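Local coordinates for putative laminarinase (Phanerochaete chrysosporium, PDB 2WNE), which probably hydrolyses the glycosidic bonds of beta-glucans such as laminarin, as a member of glycoside hydrolase family 16, at residues 99-104 against 248-253. The protein carries 1 engineered substitution. Residues are numbered along the deposited sequence; the frame is centred on the assembly and turned at random.
With GLC (alpha-D-glucopyranose), chain B; BGC (beta-D-glucopyranose), chain C; BGC (beta-D-glucopyranose), chain D.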
loop_
_atom_site.group_PDB
_atom_site.type_symbol
_atom_site.label_atom_id
_atom_site.label_comp_id
_atom_site.label_asym_id
_atom_site.label_seq_id
_atom_site.Cartn_x
_atom_site.Cartn_y
_atom_site.Cartn_z
ATOM N N TRP A 99 -10.161 1.917 0.833
ATOM C CA TRP A 99 -8.915 2.239 1.527
ATOM C C TRP A 99 -7.916 1.115 1.237
ATOM O O TRP A 99 -7.761 0.192 2.030
ATOM C CB TRP A 99 -9.177 2.498 3.017
ATOM C CG TRP A 99 -7.973 2.764 3.893
ATOM C CD1 TRP A 99 -6.665 2.972 3.497
ATOM C CD2 TRP A 99 -7.974 2.849 5.327
ATOM N NE1 TRP A 99 -5.865 3.176 4.603
ATOM C CE2 TRP A 99 -6.640 3.097 5.737
ATOM C CE3 TRP A 99 -8.973 2.727 6.312
ATOM C CZ2 TRP A 99 -6.282 3.228 7.095
ATOM C CZ3 TRP A 99 -8.616 2.873 7.664
ATOM C CH2 TRP A 99 -7.287 3.106 8.037
ATOM N N PRO A 100 -7.243 1.194 0.060
ATOM C CA PRO A 100 -6.248 0.181 -0.314
ATOM C C PRO A 100 -4.861 0.546 0.185
ATOM O O PRO A 100 -4.565 1.726 0.345
ATOM C CB PRO A 100 -6.259 0.226 -1.838
ATOM C CG PRO A 100 -6.679 1.693 -2.192
ATOM C CD PRO A 100 -7.391 2.258 -0.965
ATOM N N ALA A 101 -4.013 -0.459 0.395
ATOM C CA ALA A 101 -2.623 -0.206 0.726
ATOM C C ALA A 101 -1.714 -1.325 0.239
ATOM O O ALA A 101 -2.140 -2.481 0.190
ATOM C CB ALA A 101 -2.438 -0.006 2.270
ATOM N N ALA A 102 -0.494 -0.938 -0.161
ATOM C CA ALA A 102 0.667 -1.830 -0.307
ATOM C C ALA A 102 1.700 -1.289 0.685
ATOM O O ALA A 102 2.095 -0.124 0.608
ATOM C CB ALA A 102 1.232 -1.785 -1.703
ATOM N N TRP A 103 2.100 -2.138 1.628
ATOM C CA TRP A 103 2.862 -1.706 2.781
ATOM C C TRP A 103 3.717 -2.803 3.424
ATOM O O TRP A 103 3.665 -3.956 3.017
ATOM C CB TRP A 103 1.931 -1.030 3.802
ATOM C CG TRP A 103 0.791 -1.876 4.375
ATOM C CD1 TRP A 103 -0.221 -2.488 3.678
ATOM C CD2 TRP A 103 0.542 -2.139 5.759
ATOM N NE1 TRP A 103 -1.074 -3.123 4.541
ATOM C CE2 TRP A 103 -0.635 -2.923 5.829
ATOM C CE3 TRP A 103 1.185 -1.761 6.960
ATOM C CZ2 TRP A 103 -1.183 -3.359 7.054
ATOM C CZ3 TRP A 103 0.618 -2.183 8.198
ATOM C CH2 TRP A 103 -0.545 -2.971 8.227
ATOM N N GLU A 104 4.533 -2.428 4.409
ATOM C CA GLU A 104 5.350 -3.399 5.143
ATOM C C GLU A 104 5.179 -3.155 6.630
ATOM O O GLU A 104 5.051 -2.017 7.033
ATOM C CB GLU A 104 6.837 -3.296 4.767
ATOM C CG GLU A 104 7.149 -3.854 3.393
ATOM C CD GLU A 104 8.628 -3.828 3.058
ATOM O OE1 GLU A 104 9.441 -3.440 3.951
ATOM O OE2 GLU A 104 8.971 -4.194 1.892
ATOM N N ILE A 248 2.526 -6.477 2.852
ATOM C CA ILE A 248 1.065 -6.685 2.906
ATOM C C ILE A 248 0.400 -5.859 1.794
ATOM O O ILE A 248 0.821 -4.743 1.508
ATOM C CB ILE A 248 0.488 -6.356 4.316
ATOM C CG1 ILE A 248 1.178 -7.205 5.402
ATOM C CG2 ILE A 248 -1.048 -6.529 4.394
ATOM C CD1 ILE A 248 0.670 -6.958 6.808
ATOM N N ILE A 249 -0.572 -6.461 1.107
ATOM C CA ILE A 249 -1.378 -5.768 0.125
ATOM C C ILE A 249 -2.848 -6.052 0.471
ATOM O O ILE A 249 -3.238 -7.201 0.663
ATOM C CB ILE A 249 -1.030 -6.236 -1.300
ATOM C CG1 ILE A 249 0.477 -6.072 -1.558
ATOM C CG2 ILE A 249 -1.865 -5.455 -2.338
ATOM C CD1 ILE A 249 0.995 -6.761 -2.783
ATOM N N ASN A 250 -3.660 -5.012 0.595
ATOM C CA ASN A 250 -5.015 -5.201 1.126
ATOM C C ASN A 250 -5.962 -4.172 0.591
ATOM O O ASN A 250 -5.546 -3.214 -0.062
ATOM C CB ASN A 250 -5.026 -5.142 2.680
ATOM C CG ASN A 250 -4.704 -3.756 3.219
ATOM O OD1 ASN A 250 -3.527 -3.344 3.262
ATOM N ND2 ASN A 250 -5.753 -3.013 3.626
ATOM N N LEU A 251 -7.245 -4.386 0.852
ATOM C CA LEU A 251 -8.250 -3.372 0.592
ATOM C C LEU A 251 -9.256 -3.436 1.729
ATOM O O LEU A 251 -9.890 -4.493 1.947
ATOM C CB LEU A 251 -8.933 -3.615 -0.764
ATOM C CG LEU A 251 -10.247 -2.853 -1.071
ATOM C CD1 LEU A 251 -10.051 -1.329 -1.117
ATOM C CD2 LEU A 251 -10.931 -3.320 -2.351
ATOM N N THR A 252 -9.377 -2.326 2.476
ATOM C CA THR A 252 -10.470 -2.210 3.433
ATOM C C THR A 252 -11.398 -1.090 2.993
ATOM O O THR A 252 -11.171 -0.460 1.944
ATOM C CB THR A 252 -9.987 -2.102 4.941
ATOM O OG1 THR A 252 -11.120 -2.175 5.812
ATOM C CG2 THR A 252 -9.220 -0.824 5.207
ATOM N N PHE A 253 -12.461 -0.886 3.768
ATOM C CA PHE A 253 -13.462 0.154 3.484
ATOM C C PHE A 253 -13.725 0.932 4.751
ATOM O O PHE A 253 -13.730 0.336 5.807
ATOM C CB PHE A 253 -14.788 -0.499 3.066
ATOM C CG PHE A 253 -14.699 -1.286 1.799
ATOM C CD1 PHE A 253 -14.377 -2.642 1.825
ATOM C CD2 PHE A 253 -14.941 -0.669 0.579
ATOM C CE1 PHE A 253 -14.286 -3.367 0.639
ATOM C CE2 PHE A 253 -14.841 -1.375 -0.598
ATOM C CZ PHE A 253 -14.523 -2.722 -0.567
HETATM C C1 GLC B . -1.062 2.001 8.050
HETATM C C2 GLC B . -1.396 1.523 9.482
HETATM C C3 GLC B . -2.145 0.187 9.436
HETATM C C4 GLC B . -3.023 0.066 8.183
HETATM C C5 GLC B . -2.120 0.056 6.945
HETATM C C6 GLC B . -2.839 -0.060 5.601
HETATM O O1 GLC B . 0.181 2.661 8.038
HETATM O O2 GLC B . -0.288 1.511 10.370
HETATM O O3 GLC B . -2.952 0.090 10.573
HETATM O O4 GLC B . -3.720 -1.163 8.217
HETATM O O5 GLC B . -1.199 1.134 6.915
HETATM O O6 GLC B . -3.604 1.117 5.333
HETATM C C2 BGC C . -3.970 5.401 9.081
HETATM C C3 BGC C . -2.626 5.071 8.439
HETATM C C4 BGC C . -2.117 6.138 7.468
HETATM C C5 BGC C . -2.227 7.519 8.108
HETATM C C6 BGC C . -1.890 8.618 7.097
HETATM C C1 BGC C . -3.965 6.816 9.636
HETATM O O2 BGC C . -4.218 4.496 10.127
HETATM O O3 BGC C . -2.735 3.858 7.756
HETATM O O4 BGC C . -0.783 5.862 7.096
HETATM O O5 BGC C . -3.548 7.714 8.613
HETATM O O6 BGC C . -1.966 9.874 7.742
HETATM C C2 BGC D . -3.270 -0.527 12.823
HETATM C C3 BGC D . -2.751 -1.314 14.036
HETATM C C4 BGC D . -2.240 -2.709 13.666
HETATM C C5 BGC D . -1.310 -2.643 12.443
HETATM C C6 BGC D . -0.784 -4.011 11.981
HETATM C C1 BGC D . -2.295 -0.599 11.656
HETATM O O2 BGC D . -3.562 0.820 13.143
HETATM O O3 BGC D . -3.812 -1.524 14.930
HETATM O O4 BGC D . -1.606 -3.251 14.807
HETATM O O5 BGC D . -1.978 -1.960 11.381
HETATM O O6 BGC D . -1.805 -4.863 11.498
HETATM O O HOH W 1 -5.840 -0.163 4.169
#
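The indole of W103 meets strand 248-253 at two places. Its NE1 donates to OD1 of N250 over 2.8 Å; the bond is bent, with 137° at the hydrogen, and OD1 lies somewhat out of the indole plane. Against one face of the same indole, I248 makes a CH-pi contact, its CB 3.9 Å from the centroid of the five-membered ring. The opposite face carries the glucose GLC, whose C5 sits over the ring centre, 3.5 Å from W103 CE2. With CG held between its own backbone N and carbonyl carbon (chi1 68°), N250 presents OD1 to W103 while ND2 gives a hydrogen to water 1, 2.9 Å away. That water in turn donates to the carbonyl O of W99 and is hydrogen-bonded to O6 of GLC, linking both strands to the sugar. The methyl CG2 of T252 packs obliquely on the W99 ring, 3.7 Å from CE3. Beneath these side chains the strand axes run antiparallel at 164°, and the pairs W99-T252, A101-N250 and W103-I248 are each joined by two backbone N-H...O bonds, I248 N lying 2.8 Å from W103 O. Such a curved sheet, with aromatic side chains lining a sugar-binding cleft, is characteristic of the beta-jelly-roll fold of family 16. P100, A102, I249 and L251 project from the other face, where P100 CB comes 4.2 Å from L251 CD1. Further out, E120 OE2 accepts a hydrogen bond from W99 NE1 and is also hydrogen-bonded to GLC, while D25 OD2 is hydrogen-bonded to T252 OG1 and W257 packs edge-to-face with W99.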